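Local coordinates for protein TarM (PDB 4X7R) that belongs to the GT-B glycosyltransferases, group 1 family, and holds uridine-5'-diphosphate, a glycan and (2S)-2,3-dihydroxypropyl 2-acetamido-2-deoxy-alpha-D-glucopyranoside in this model, at residues A[4-9]-A[34-39]; A[19-24]-A[302-307]; A[25-30]-A[59-64]. The protein carries 1 engineered substitution. All coordinates share one frame; numbering follows the deposited sequence.

Interaction 1 of 3, residues A[4-9]-A[34-39]; sequences IFMMVH and IPADIV. With SUS (2-deoxy-3,6-di-O-sulfo-2-(sulfoamino)-alpha-D-glucopyranose), chain C; BDP (beta-D-glucopyranuronic acid), chain B.
Ile4 N donates to Pro35 O at 2.8 Å, the first of five backbone hydrogen bonds between residues 4-8 and 35-39, where strand 3-7 pairs with strand 36-40. Ile4 O then takes Asp37 N, Met6 N gives to Asp37 O, and Met6 O takes Val39 N, which arrives from 42° above that carbonyl plane. Val8 N finishes the run on Val39 O, longer at 3.1 Å but nearly along the C=O axis. Phe5 and Met7 direct their own backbone bonds the other way, to strand 221-225 and the residues after it, Asp226 and Gly227, and offer Asp37 O and Val39 O only CA-H contacts.

This is parallel pairing within a beta-alpha-beta crossover: strand 3-7 leads into helix 17-31, which returns the chain to strand 36-40. It forms part of the Rossmann-like sheet of one GT-B domain.

Apolar packing fills both faces. Beside helix 17-31, Ile4 CB meets Ala36 CB at 3.8 Å. Met6 is bent at its last torsion (chi3 -44°), which brings CE to 4.1 Å from Ile38 CG1. Ile4 CD1 presses on Ile34 CG2 at 3.5 Å, a tight carbon pair. On the other face, covered by helix 203-214, Met7 and Val39 lie side by side with Met7 CG 3.8 Å from Val39 CB, while Val39 CG2 reaches the edge of the Phe5 ring. Asp37 shares this face; its OD1 is held by Tyr30 OH and Lys65 N.

Ligand contacts belong to His9, beyond the pairing. Its ND1 donates to SUS O1S at 2.6 Å, in the plane of the imidazole. SUS C4 sits 4.1 Å above the ring centre, and BDP O6B lies at the ring edge.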
loop_
_atom_site.group_PDB
_atom_site.type_symbol
_atom_site.label_atom_id
_atom_site.label_comp_id
_atom_site.label_asym_id
_atom_site.label_seq_id
_atom_site.Cartn_x
_atom_site.Cartn_y
_atom_site.Cartn_z
ATOM N N ILE A 4 16.363 8.640 -8.998
ATOM C CA ILE A 4 15.372 7.576 -9.077
ATOM C C ILE A 4 13.963 8.052 -8.693
ATOM O O ILE A 4 13.789 8.793 -7.719
ATOM C CB ILE A 4 15.884 6.365 -8.247
ATOM C CG1 ILE A 4 17.229 5.837 -8.815
ATOM C CG2 ILE A 4 14.855 5.252 -8.179
ATOM C CD1 ILE A 4 17.925 4.794 -7.928
ATOM N N PHE A 5 12.963 7.591 -9.469
ATOM C CA PHE A 5 11.536 7.877 -9.282
ATOM C C PHE A 5 10.829 6.550 -9.232
ATOM O O PHE A 5 10.876 5.771 -10.180
ATOM C CB PHE A 5 10.986 8.767 -10.420
ATOM C CG PHE A 5 11.728 10.078 -10.564
ATOM C CD1 PHE A 5 12.899 10.153 -11.313
ATOM C CD2 PHE A 5 11.234 11.244 -9.981
ATOM C CE1 PHE A 5 13.586 11.370 -11.447
ATOM C CE2 PHE A 5 11.923 12.457 -10.106
ATOM C CZ PHE A 5 13.092 12.511 -10.842
ATOM N N MET A 6 10.236 6.265 -8.087
ATOM C CA MET A 6 9.612 4.992 -7.767
ATOM C C MET A 6 8.130 5.161 -7.681
ATOM O O MET A 6 7.640 5.877 -6.825
ATOM C CB MET A 6 10.223 4.404 -6.484
ATOM C CG MET A 6 11.723 4.383 -6.526
ATOM S SD MET A 6 12.589 3.640 -5.118
ATOM C CE MET A 6 11.721 4.309 -3.726
ATOM N N MET A 7 7.426 4.517 -8.590
ATOM C CA MET A 7 6.007 4.683 -8.815
ATOM C C MET A 7 5.098 3.681 -8.200
ATOM O O MET A 7 5.316 2.462 -8.277
ATOM C CB MET A 7 5.746 4.806 -10.308
ATOM C CG MET A 7 6.409 6.027 -10.908
ATOM S SD MET A 7 6.750 5.730 -12.650
ATOM C CE MET A 7 5.196 5.143 -13.162
ATOM N N VAL A 8 4.080 4.209 -7.555
ATOM C CA VAL A 8 3.022 3.441 -6.889
ATOM C C VAL A 8 1.714 4.257 -6.962
ATOM O O VAL A 8 1.750 5.479 -7.162
ATOM C CB VAL A 8 3.457 3.080 -5.434
ATOM C CG1 VAL A 8 3.509 4.303 -4.498
ATOM C CG2 VAL A 8 2.603 1.976 -4.842
ATOM N N HIS A 9 0.569 3.589 -6.808
ATOM C CA HIS A 9 -0.722 4.255 -6.816
ATOM C C HIS A 9 -0.783 5.400 -5.789
ATOM O O HIS A 9 -1.044 6.543 -6.169
ATOM C CB HIS A 9 -1.823 3.220 -6.528
ATOM C CG HIS A 9 -3.162 3.825 -6.291
ATOM N ND1 HIS A 9 -3.699 4.754 -7.169
ATOM C CD2 HIS A 9 -4.055 3.586 -5.301
ATOM C CE1 HIS A 9 -4.871 5.087 -6.660
ATOM N NE2 HIS A 9 -5.137 4.403 -5.546
ATOM N N ILE A 34 22.214 8.457 -4.107
ATOM C CA ILE A 34 21.307 8.438 -5.246
ATOM C C ILE A 34 19.915 8.872 -4.751
ATOM O O ILE A 34 19.217 8.048 -4.158
ATOM C CB ILE A 34 21.226 7.066 -6.018
ATOM C CG1 ILE A 34 22.631 6.519 -6.392
ATOM C CG2 ILE A 34 20.364 7.216 -7.273
ATOM C CD1 ILE A 34 22.692 4.990 -6.453
ATOM N N PRO A 35 19.494 10.145 -4.957
ATOM C CA PRO A 35 18.118 10.525 -4.568
ATOM C C PRO A 35 17.138 9.557 -5.224
ATOM O O PRO A 35 17.293 9.242 -6.407
ATOM C CB PRO A 35 17.957 11.961 -5.107
ATOM C CG PRO A 35 19.370 12.470 -5.228
ATOM C CD PRO A 35 20.204 11.273 -5.609
ATOM N N ALA A 36 16.242 8.981 -4.415
ATOM C CA ALA A 36 15.250 8.011 -4.845
ATOM C C ALA A 36 13.933 8.402 -4.228
ATOM O O ALA A 36 13.680 8.113 -3.055
ATOM C CB ALA A 36 15.654 6.605 -4.421
ATOM N N ASP A 37 13.093 9.089 -5.027
ATOM C CA ASP A 37 11.800 9.608 -4.580
ATOM C C ASP A 37 10.609 8.811 -5.042
ATOM O O ASP A 37 10.732 7.974 -5.933
ATOM C CB ASP A 37 11.688 11.102 -4.902
ATOM C CG ASP A 37 12.838 11.904 -4.281
ATOM O OD1 ASP A 37 13.032 11.808 -3.042
ATOM O OD2 ASP A 37 13.548 12.601 -5.029
ATOM N N ILE A 38 9.454 9.024 -4.390
ATOM C CA ILE A 38 8.231 8.281 -4.682
ATOM C C ILE A 38 7.273 9.136 -5.494
ATOM O O ILE A 38 7.079 10.304 -5.170
ATOM C CB ILE A 38 7.620 7.729 -3.369
ATOM C CG1 ILE A 38 8.684 6.779 -2.637
ATOM C CG2 ILE A 38 6.277 7.006 -3.642
ATOM C CD1 ILE A 38 8.290 6.185 -1.274
ATOM N N VAL A 39 6.716 8.568 -6.575
ATOM C CA VAL A 39 5.714 9.240 -7.430
ATOM C C VAL A 39 4.378 8.513 -7.231
ATOM O O VAL A 39 4.320 7.299 -7.430
ATOM C CB VAL A 39 6.110 9.266 -8.925
ATOM C CG1 VAL A 39 5.086 10.060 -9.753
ATOM C CG2 VAL A 39 7.534 9.804 -9.114
HETATM N N2 SUS C . -5.076 4.022 -10.974
HETATM C C1 SUS C . -7.256 3.306 -10.083
HETATM S S1 SUS C . -4.770 5.727 -10.642
HETATM C C2 SUS C . -5.765 3.415 -9.821
HETATM S S2 SUS C . -8.402 1.429 -4.968
HETATM C C3 SUS C . -5.183 2.024 -9.488
HETATM O O3 SUS C . -3.789 2.126 -9.132
HETATM S S3 SUS C . -2.750 1.488 -10.052
HETATM C C4 SUS C . -5.958 1.309 -8.372
HETATM O O4 SUS C . -5.464 -0.016 -8.358
HETATM C C5 SUS C . -7.499 1.338 -8.672
HETATM O O5 SUS C . -7.918 2.710 -8.935
HETATM C C6 SUS C . -8.369 0.905 -7.494
HETATM O O6 SUS C . -8.071 1.768 -6.411
HETATM O O1S SUS C . -3.747 5.838 -9.516
HETATM O O2S SUS C . -4.253 6.331 -11.939
HETATM O O3S SUS C . -6.059 6.425 -10.214
HETATM O O4S SUS C . -7.713 2.463 -4.071
HETATM O O5S SUS C . -9.921 1.475 -4.791
HETATM O O6S SUS C . -7.877 0.031 -4.623
HETATM O O7S SUS C . -3.110 0.021 -10.180
HETATM O O8S SUS C . -1.340 1.610 -9.470
HETATM O O9S SUS C . -2.786 2.144 -11.428
HETATM C C1 BDP B . -5.321 -0.471 -7.012
HETATM C C2 BDP B . -5.696 -1.977 -6.960
HETATM C C3 BDP B . -5.443 -2.550 -5.564
HETATM C C4 BDP B . -4.014 -2.152 -5.022
HETATM C C5 BDP B . -3.802 -0.608 -5.188
HETATM C C6 BDP B . -2.413 -0.137 -4.706
HETATM O O2 BDP B . -7.067 -2.132 -7.300
HETATM O O3 BDP B . -5.590 -3.987 -5.615
HETATM O O4 BDP B . -3.986 -2.454 -3.630
HETATM O O5 BDP B . -3.968 -0.241 -6.585
HETATM O O6A BDP B . -1.423 -0.448 -5.410
HETATM O O6B BDP B . -2.382 0.595 -3.687
#

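Interaction 2 of 3, residues A[19-24]-A[302-307]; sequences TSSMFN and ISNFVK. With 3YW ((2S)-2,3-dihydroxypropyl 2-acetamido-2-deoxy-alpha-D-glucopyranoside), chain F; SGN (2-deoxy-6-O-sulfo-2-(sulfoamino)-alpha-D-glucopyranose), chain D.
Asn24 lays its amide nitrogen against Phe305, Asn24 ND2 standing 3.5 Å from Phe305 CB, with the amide plane almost perpendicular to the phenyl ring. CG of Asn24 is anti to the backbone N (chi1 -166°), which sets CG on the side of the 302-307 loop. That loop follows the last strand of the first parallel sheet and runs on toward strand 320-324, so the contact lies where a GT-B chain leaves one Rossmann-like sheet for the next.

Three waters join helix and loop. One water donates to Ser21 O at 2.8 Å and accepts from Phe305 N, tying the two backbones together. A second accepts from Asn24 ND2 at 2.8 Å and gives a weak bond to Val306 O. A third donates to Phe305 O and receives only a weak bond from the same ND2.

At the ligand side the two segments meet directly: Ser21 CB lies 3.2 Å from Asn304 OD1. Ser21 OG sits between the backbone N and the carbonyl carbon (chi1 79°) and bonds to Met18 O, three residues back. The Asn304 amide grips the primary hydroxyl of 3YW with both its polar atoms, though weakly; Asn304 ND2 is 2.9 Å from 3YW O6, and O6 gives its own bond to OD1. Gln405 bonds Asn304 N and Ser303 OG. At the start of the 19-24 segment, Thr19 N donates to the sulfate oxygen O6S of SGN at 3.0 Å.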
loop_
_atom_site.group_PDB
_atom_site.type_symbol
_atom_site.label_atom_id
_atom_site.label_comp_id
_atom_site.label_asym_id
_atom_site.label_seq_id
_atom_site.Cartn_x
_atom_site.Cartn_y
_atom_site.Cartn_z
ATOM N N THR A 19 4.909 -0.764 0.047
ATOM C CA THR A 19 5.366 0.598 0.353
ATOM C C THR A 19 6.471 0.571 1.366
ATOM O O THR A 19 7.395 1.365 1.266
ATOM C CB THR A 19 4.225 1.584 0.649
ATOM O OG1 THR A 19 3.452 1.076 1.727
ATOM C CG2 THR A 19 3.334 1.832 -0.564
ATOM N N SER A 20 6.403 -0.369 2.304
ATOM C CA SER A 20 7.455 -0.600 3.295
ATOM C C SER A 20 8.805 -0.830 2.537
ATOM O O SER A 20 9.782 -0.180 2.842
ATOM C CB SER A 20 7.103 -1.823 4.144
ATOM O OG SER A 20 8.047 -2.108 5.160
ATOM N N SER A 21 8.826 -1.679 1.486
ATOM C CA SER A 21 10.059 -1.912 0.721
ATOM C C SER A 21 10.500 -0.683 -0.066
ATOM O O SER A 21 11.692 -0.472 -0.225
ATOM C CB SER A 21 9.917 -3.125 -0.187
ATOM O OG SER A 21 9.198 -2.845 -1.375
ATOM N N MET A 22 9.541 0.135 -0.566
ATOM C CA MET A 22 9.872 1.356 -1.288
ATOM C C MET A 22 10.551 2.355 -0.352
ATOM O O MET A 22 11.543 2.965 -0.737
ATOM C CB MET A 22 8.610 1.987 -1.902
ATOM C CG MET A 22 7.975 1.141 -2.974
ATOM S SD MET A 22 6.488 1.932 -3.650
ATOM C CE MET A 22 7.259 3.229 -4.641
ATOM N N PHE A 23 10.026 2.504 0.883
ATOM C CA PHE A 23 10.576 3.405 1.907
ATOM C C PHE A 23 12.009 3.013 2.309
ATOM O O PHE A 23 12.875 3.887 2.491
ATOM C CB PHE A 23 9.678 3.404 3.164
ATOM C CG PHE A 23 8.302 4.024 3.046
ATOM C CD1 PHE A 23 8.083 5.131 2.229
ATOM C CD2 PHE A 23 7.229 3.529 3.788
ATOM C CE1 PHE A 23 6.814 5.710 2.130
ATOM C CE2 PHE A 23 5.963 4.113 3.692
ATOM C CZ PHE A 23 5.766 5.203 2.867
ATOM N N ASN A 24 12.247 1.694 2.484
ATOM C CA ASN A 24 13.560 1.201 2.858
ATOM C C ASN A 24 14.515 1.303 1.672
ATOM O O ASN A 24 15.670 1.666 1.873
ATOM C CB ASN A 24 13.506 -0.235 3.414
ATOM C CG ASN A 24 14.795 -0.608 4.101
ATOM O OD1 ASN A 24 15.334 0.171 4.880
ATOM N ND2 ASN A 24 15.324 -1.794 3.831
ATOM N N ILE A 302 16.435 -9.499 -7.670
ATOM C CA ILE A 302 17.033 -8.581 -6.702
ATOM C C ILE A 302 16.135 -8.653 -5.474
ATOM O O ILE A 302 14.991 -8.250 -5.552
ATOM C CB ILE A 302 17.255 -7.098 -7.190
ATOM C CG1 ILE A 302 17.986 -7.003 -8.531
ATOM C CG2 ILE A 302 17.990 -6.271 -6.109
ATOM C CD1 ILE A 302 18.191 -5.558 -9.047
ATOM N N SER A 303 16.639 -9.149 -4.360
ATOM C CA SER A 303 15.913 -9.214 -3.083
ATOM C C SER A 303 15.527 -7.808 -2.623
ATOM O O SER A 303 16.222 -6.841 -2.949
ATOM C CB SER A 303 16.834 -9.780 -1.997
ATOM O OG SER A 303 16.272 -9.663 -0.695
ATOM N N ASN A 304 14.486 -7.714 -1.778
ATOM C CA ASN A 304 14.178 -6.448 -1.113
ATOM C C ASN A 304 15.370 -6.167 -0.210
ATOM O O ASN A 304 15.992 -7.119 0.309
ATOM C CB ASN A 304 12.986 -6.604 -0.165
ATOM C CG ASN A 304 11.654 -6.537 -0.832
ATOM O OD1 ASN A 304 11.391 -5.623 -1.607
ATOM N ND2 ASN A 304 10.810 -7.534 -0.570
ATOM N N PHE A 305 15.662 -4.869 0.028
ATOM C CA PHE A 305 16.695 -4.501 0.980
ATOM C C PHE A 305 16.173 -4.910 2.357
ATOM O O PHE A 305 14.961 -4.894 2.590
ATOM C CB PHE A 305 16.936 -2.992 0.967
ATOM C CG PHE A 305 17.864 -2.475 -0.107
ATOM C CD1 PHE A 305 19.246 -2.647 -0.002
ATOM C CD2 PHE A 305 17.360 -1.791 -1.212
ATOM C CE1 PHE A 305 20.112 -2.106 -0.967
ATOM C CE2 PHE A 305 18.223 -1.260 -2.179
ATOM C CZ PHE A 305 19.596 -1.407 -2.038
ATOM N N VAL A 306 17.074 -5.265 3.258
ATOM C CA VAL A 306 16.714 -5.684 4.605
ATOM C C VAL A 306 17.322 -4.735 5.645
ATOM O O VAL A 306 18.486 -4.332 5.526
ATOM C CB VAL A 306 17.027 -7.201 4.850
ATOM C CG1 VAL A 306 18.510 -7.464 5.048
ATOM C CG2 VAL A 306 16.272 -7.717 6.035
ATOM N N LYS A 307 16.508 -4.325 6.621
ATOM C CA LYS A 307 16.957 -3.418 7.671
ATOM C C LYS A 307 17.329 -4.237 8.882
ATOM O O LYS A 307 16.453 -4.771 9.559
ATOM C CB LYS A 307 15.878 -2.370 8.002
ATOM C CG LYS A 307 16.375 -1.239 8.910
ATOM C CD LYS A 307 15.222 -0.366 9.436
ATOM C CE LYS A 307 14.777 0.800 8.564
ATOM N NZ LYS A 307 15.828 1.849 8.447
HETATM O O3A 3YW F . -0.082 -6.208 -4.417
HETATM C C4A 3YW F . 2.775 -5.944 -2.006
HETATM C C5A 3YW F . 1.453 -6.394 -2.579
HETATM O O5 3YW F . 5.660 -6.950 -1.650
HETATM C C6A 3YW F . 1.205 -5.828 -3.955
HETATM C C5 3YW F . 6.507 -7.247 -0.532
HETATM C C6 3YW F . 7.703 -6.332 -0.645
HETATM C C4 3YW F . 6.839 -8.737 -0.557
HETATM O O6 3YW F . 8.403 -6.519 -1.866
HETATM C C3 3YW F . 5.553 -9.518 -0.308
HETATM O O4 3YW F . 7.774 -9.049 0.471
HETATM O O3 3YW F . 5.777 -10.927 -0.342
HETATM O O7 3YW F . 2.869 -11.133 -2.385
HETATM C C7 3YW F . 2.489 -10.585 -1.355
HETATM C C8 3YW F . 1.249 -11.021 -0.634
HETATM N N2 3YW F . 3.158 -9.571 -0.804
HETATM C C2 3YW F . 4.451 -9.114 -1.288
HETATM C C1 3YW F . 4.403 -7.620 -1.658
HETATM O O1 3YW F . 3.357 -6.879 -1.096
HETATM O O2 3YW F . 0.406 -5.991 -1.695
HETATM C C1 SGN D . -3.058 -3.523 -3.309
HETATM C C2 SGN D . -3.677 -4.397 -2.181
HETATM C C3 SGN D . -3.800 -3.612 -0.839
HETATM C C4 SGN D . -2.499 -2.864 -0.482
HETATM C C5 SGN D . -1.947 -2.076 -1.696
HETATM C C6 SGN D . -0.618 -1.401 -1.370
HETATM N N2 SGN D . -4.984 -4.921 -2.607
HETATM O O3 SGN D . -4.114 -4.512 0.242
HETATM O O4 SGN D . -2.719 -1.964 0.623
HETATM O O5 SGN D . -1.787 -2.949 -2.871
HETATM O O6 SGN D . 0.308 -2.409 -0.974
HETATM S S1 SGN D . -4.885 -6.596 -3.038
HETATM O O1S SGN D . -4.534 -7.422 -1.798
HETATM O O2S SGN D . -3.815 -6.815 -4.124
HETATM O O3S SGN D . -6.262 -7.000 -3.584
HETATM S S2 SGN D . 0.977 -2.358 0.392
HETATM O O4S SGN D . 1.690 -3.706 0.581
HETATM O O5S SGN D . -0.019 -2.147 1.529
HETATM O O6S SGN D . 1.968 -1.196 0.343
HETATM O O HOH W 1 13.540 -2.485 0.106
HETATM O O HOH W 2 18.019 -1.911 4.468
HETATM O O HOH W 3 12.853 -3.570 2.371
#

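Interaction 3 of 3, residues A[25-30]-A[59-64]; sequences RSKEFY and KMDRRT. With UDP (uridine-5'-diphosphate), chain E.
Ser26 OG and Thr64 OG1 lie 2.7 Å apart, hydroxyl to hydroxyl, in a hydrogen bond. Ser26 OG is also hydrogen-bonded to Ala36 O, and CG2 of Thr64 rests against the same OG. The bond ties helix 17-31, the crossover helix of the Rossmann-like domain, to a type I beta turn, Asp61 to Thr64, that leads into strand 66-68.

Tyr30 and Arg63 make the broad part of the contact, sliding past each other in opposite directions. Arg63 CB stands over the centre of the Tyr30 ring at 3.8 Å, a CH-pi contact, while Tyr30 CB in turn sits over the centre of the guanidinium, 3.5 Å above its plane. Tyr30 OH reaches past to within 3.1 Å of Arg63 O, although its strong partner is Asp37.

Asp61 fixes the rotation of the guanidinium, which is tilted 32° from the ring plane of Tyr30. Its OD1 accepts from Arg63 N, closing an Asx turn, and from Arg63 NE; Asp61 OD2 takes NH2 of Arg63 at 2.9 Å. This side-on, two-nitrogen salt bridge leaves NH1 to pair with Asp31. Lys27 crosses Asp61 at about a right angle, with Lys27 CG 3.4 Å from Asp61 OD2, before turning its amine to Glu28. At the other end of the segment, Lys59 NZ donates to the uracil oxygen O2 of UDP at 3.0 Å.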
loop_
_atom_site.group_PDB
_atom_site.type_symbol
_atom_site.label_atom_id
_atom_site.label_comp_id
_atom_site.label_asym_id
_atom_site.label_seq_id
_atom_site.Cartn_x
_atom_site.Cartn_y
_atom_site.Cartn_z
ATOM N N ARG A 25 14.025 1.037 0.442
ATOM C CA ARG A 25 14.830 1.174 -0.780
ATOM C C ARG A 25 15.257 2.622 -0.960
ATOM O O ARG A 25 16.378 2.880 -1.376
ATOM C CB ARG A 25 14.039 0.714 -2.020
ATOM C CG ARG A 25 14.966 0.404 -3.213
ATOM C CD ARG A 25 14.259 0.213 -4.533
ATOM N NE ARG A 25 13.222 -0.819 -4.456
ATOM C CZ ARG A 25 12.020 -0.701 -5.005
ATOM N NH1 ARG A 25 11.689 0.402 -5.657
ATOM N NH2 ARG A 25 11.131 -1.677 -4.884
ATOM N N SER A 26 14.346 3.577 -0.670
ATOM C CA SER A 26 14.662 5.005 -0.798
ATOM C C SER A 26 15.776 5.360 0.164
ATOM O O SER A 26 16.753 6.013 -0.229
ATOM C CB SER A 26 13.429 5.856 -0.519
ATOM O OG SER A 26 13.831 7.205 -0.595
ATOM N N LYS A 27 15.666 4.898 1.419
ATOM C CA LYS A 27 16.707 5.142 2.437
ATOM C C LYS A 27 18.074 4.610 1.958
ATOM O O LYS A 27 19.070 5.313 2.065
ATOM C CB LYS A 27 16.326 4.501 3.784
ATOM C CG LYS A 27 17.406 4.721 4.850
ATOM C CD LYS A 27 17.394 3.702 5.939
ATOM C CE LYS A 27 18.566 2.759 5.841
ATOM N NZ LYS A 27 18.148 1.351 6.114
ATOM N N GLU A 28 18.099 3.398 1.382
ATOM C CA GLU A 28 19.351 2.786 0.895
ATOM C C GLU A 28 19.965 3.533 -0.288
ATOM O O GLU A 28 21.169 3.742 -0.285
ATOM C CB GLU A 28 19.177 1.284 0.624
ATOM C CG GLU A 28 18.936 0.473 1.892
ATOM C CD GLU A 28 19.997 0.533 2.985
ATOM O OE1 GLU A 28 21.135 0.981 2.713
ATOM O OE2 GLU A 28 19.685 0.113 4.123
ATOM N N PHE A 29 19.133 3.971 -1.280
ATOM C CA PHE A 29 19.663 4.737 -2.410
ATOM C C PHE A 29 20.216 6.117 -1.973
ATOM O O PHE A 29 21.292 6.517 -2.426
ATOM C CB PHE A 29 18.650 4.832 -3.569
ATOM C CG PHE A 29 18.403 3.538 -4.331
ATOM C CD1 PHE A 29 19.464 2.697 -4.676
ATOM C CD2 PHE A 29 17.129 3.223 -4.806
ATOM C CE1 PHE A 29 19.239 1.527 -5.415
ATOM C CE2 PHE A 29 16.922 2.098 -5.604
ATOM C CZ PHE A 29 17.966 1.229 -5.861
ATOM N N TYR A 30 19.516 6.808 -1.054
ATOM C CA TYR A 30 19.969 8.086 -0.512
ATOM C C TYR A 30 21.304 7.927 0.221
ATOM O O TYR A 30 22.179 8.779 0.072
ATOM C CB TYR A 30 18.904 8.699 0.415
ATOM C CG TYR A 30 17.998 9.691 -0.281
ATOM C CD1 TYR A 30 18.450 10.967 -0.610
ATOM C CD2 TYR A 30 16.685 9.363 -0.597
ATOM C CE1 TYR A 30 17.615 11.888 -1.248
ATOM C CE2 TYR A 30 15.839 10.276 -1.236
ATOM C CZ TYR A 30 16.309 11.540 -1.553
ATOM O OH TYR A 30 15.497 12.430 -2.206
ATOM N N LYS A 59 8.659 5.469 9.323
ATOM C CA LYS A 59 8.412 4.538 8.208
ATOM C C LYS A 59 9.071 5.107 6.955
ATOM O O LYS A 59 9.852 4.435 6.282
ATOM C CB LYS A 59 6.907 4.346 7.940
ATOM C CG LYS A 59 6.192 3.512 8.989
ATOM C CD LYS A 59 5.274 2.474 8.362
ATOM C CE LYS A 59 4.898 1.432 9.395
ATOM N NZ LYS A 59 4.034 0.377 8.827
ATOM N N MET A 60 8.753 6.356 6.663
ATOM C CA MET A 60 9.285 7.064 5.512
ATOM C C MET A 60 10.485 7.893 5.959
ATOM O O MET A 60 10.360 8.683 6.899
ATOM C CB MET A 60 8.188 7.978 4.943
ATOM C CG MET A 60 8.578 8.714 3.691
ATOM S SD MET A 60 7.091 9.474 3.041
ATOM C CE MET A 60 7.675 10.099 1.511
ATOM N N ASP A 61 11.634 7.730 5.269
ATOM C CA ASP A 61 12.863 8.496 5.546
ATOM C C ASP A 61 12.567 9.979 5.304
ATOM O O ASP A 61 11.839 10.317 4.370
ATOM C CB ASP A 61 13.995 8.020 4.611
ATOM C CG ASP A 61 15.374 8.549 4.954
ATOM O OD1 ASP A 61 15.683 9.684 4.558
ATOM O OD2 ASP A 61 16.176 7.784 5.537
ATOM N N ARG A 62 13.151 10.849 6.126
ATOM C CA ARG A 62 12.994 12.308 6.054
ATOM C C ARG A 62 13.384 12.866 4.674
ATOM O O ARG A 62 12.797 13.853 4.241
ATOM C CB ARG A 62 13.844 12.994 7.136
ATOM C CG ARG A 62 13.646 12.451 8.547
ATOM C CD ARG A 62 14.962 12.363 9.284
ATOM N NE ARG A 62 15.879 11.403 8.666
ATOM C CZ ARG A 62 17.177 11.622 8.480
ATOM N NH1 ARG A 62 17.725 12.773 8.856
ATOM N NH2 ARG A 62 17.935 10.699 7.906
ATOM N N ARG A 63 14.373 12.228 3.995
ATOM C CA ARG A 63 14.893 12.653 2.687
ATOM C C ARG A 63 13.947 12.264 1.531
ATOM O O ARG A 63 13.982 12.888 0.472
ATOM C CB ARG A 63 16.291 12.051 2.456
ATOM C CG ARG A 63 17.371 12.604 3.409
ATOM C CD ARG A 63 18.601 11.723 3.428
ATOM N NE ARG A 63 18.305 10.355 3.888
ATOM C CZ ARG A 63 19.197 9.365 3.945
ATOM N NH1 ARG A 63 20.454 9.570 3.566
ATOM N NH2 ARG A 63 18.835 8.161 4.369
ATOM N N THR A 64 13.106 11.233 1.726
ATOM C CA THR A 64 12.190 10.808 0.672
ATOM C C THR A 64 11.113 11.864 0.393
ATOM O O THR A 64 10.365 12.264 1.291
ATOM C CB THR A 64 11.564 9.457 0.965
ATOM O OG1 THR A 64 12.568 8.553 1.409
ATOM C CG2 THR A 64 10.795 8.891 -0.237
HETATM N N1 UDP E . 3.114 -4.106 8.814
HETATM C C2 UDP E . 3.205 -3.219 9.872
HETATM N N3 UDP E . 2.178 -3.292 10.783
HETATM C C4 UDP E . 1.080 -4.123 10.736
HETATM C C5 UDP E . 1.024 -4.983 9.582
HETATM C C6 UDP E . 2.021 -4.951 8.677
HETATM O O2 UDP E . 4.126 -2.424 9.999
HETATM O O4 UDP E . 0.254 -4.097 11.667
HETATM C "C1'" UDP E . 4.295 -4.195 7.919
HETATM C "C2'" UDP E . 5.307 -5.263 8.326
HETATM O "O2'" UDP E . 6.216 -4.760 9.292
HETATM C "C3'" UDP E . 5.998 -5.549 6.992
HETATM C "C4'" UDP E . 4.878 -5.350 5.976
HETATM O "O4'" UDP E . 3.865 -4.541 6.621
HETATM O "O3'" UDP E . 7.152 -4.762 6.695
HETATM C "C5'" UDP E . 4.268 -6.624 5.450
HETATM O "O5'" UDP E . 5.228 -7.194 4.534
HETATM P PA UDP E . 5.090 -8.617 3.804
HETATM O O1A UDP E . 6.096 -8.696 2.720
HETATM O O2A UDP E . 5.311 -9.724 4.846
HETATM O O3A UDP E . 3.645 -8.728 3.218
HETATM P PB UDP E . 2.771 -7.767 2.276
HETATM O O1B UDP E . 3.662 -7.101 1.261
HETATM O O2B UDP E . 2.064 -6.697 3.116
HETATM O O3B UDP E . 1.752 -8.610 1.534
#

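Overall arrangement
All three contacts converge on one beta-alpha-beta unit: strand 3-7, helix 17-31 and strand 36-40. Interaction 1 pairs the two strands; interactions 2 and 3 use successive turns of the helix, residues 19-24 and 25-30. Centres lie about 13 Å apart for interactions 1 and 2, and about 10 Å for the other two pairs. Along the chain, 59-64 follows soon after strand 36-40, whereas 302-307 arrives much later. Met22 packs on Val8 and Ile38, joining interactions 1 and 2, and Phe305 touches Arg25 and Glu28 between interactions 2 and 3. The unit thus links the sheet to residues that meet glycan, 3YW and UDP.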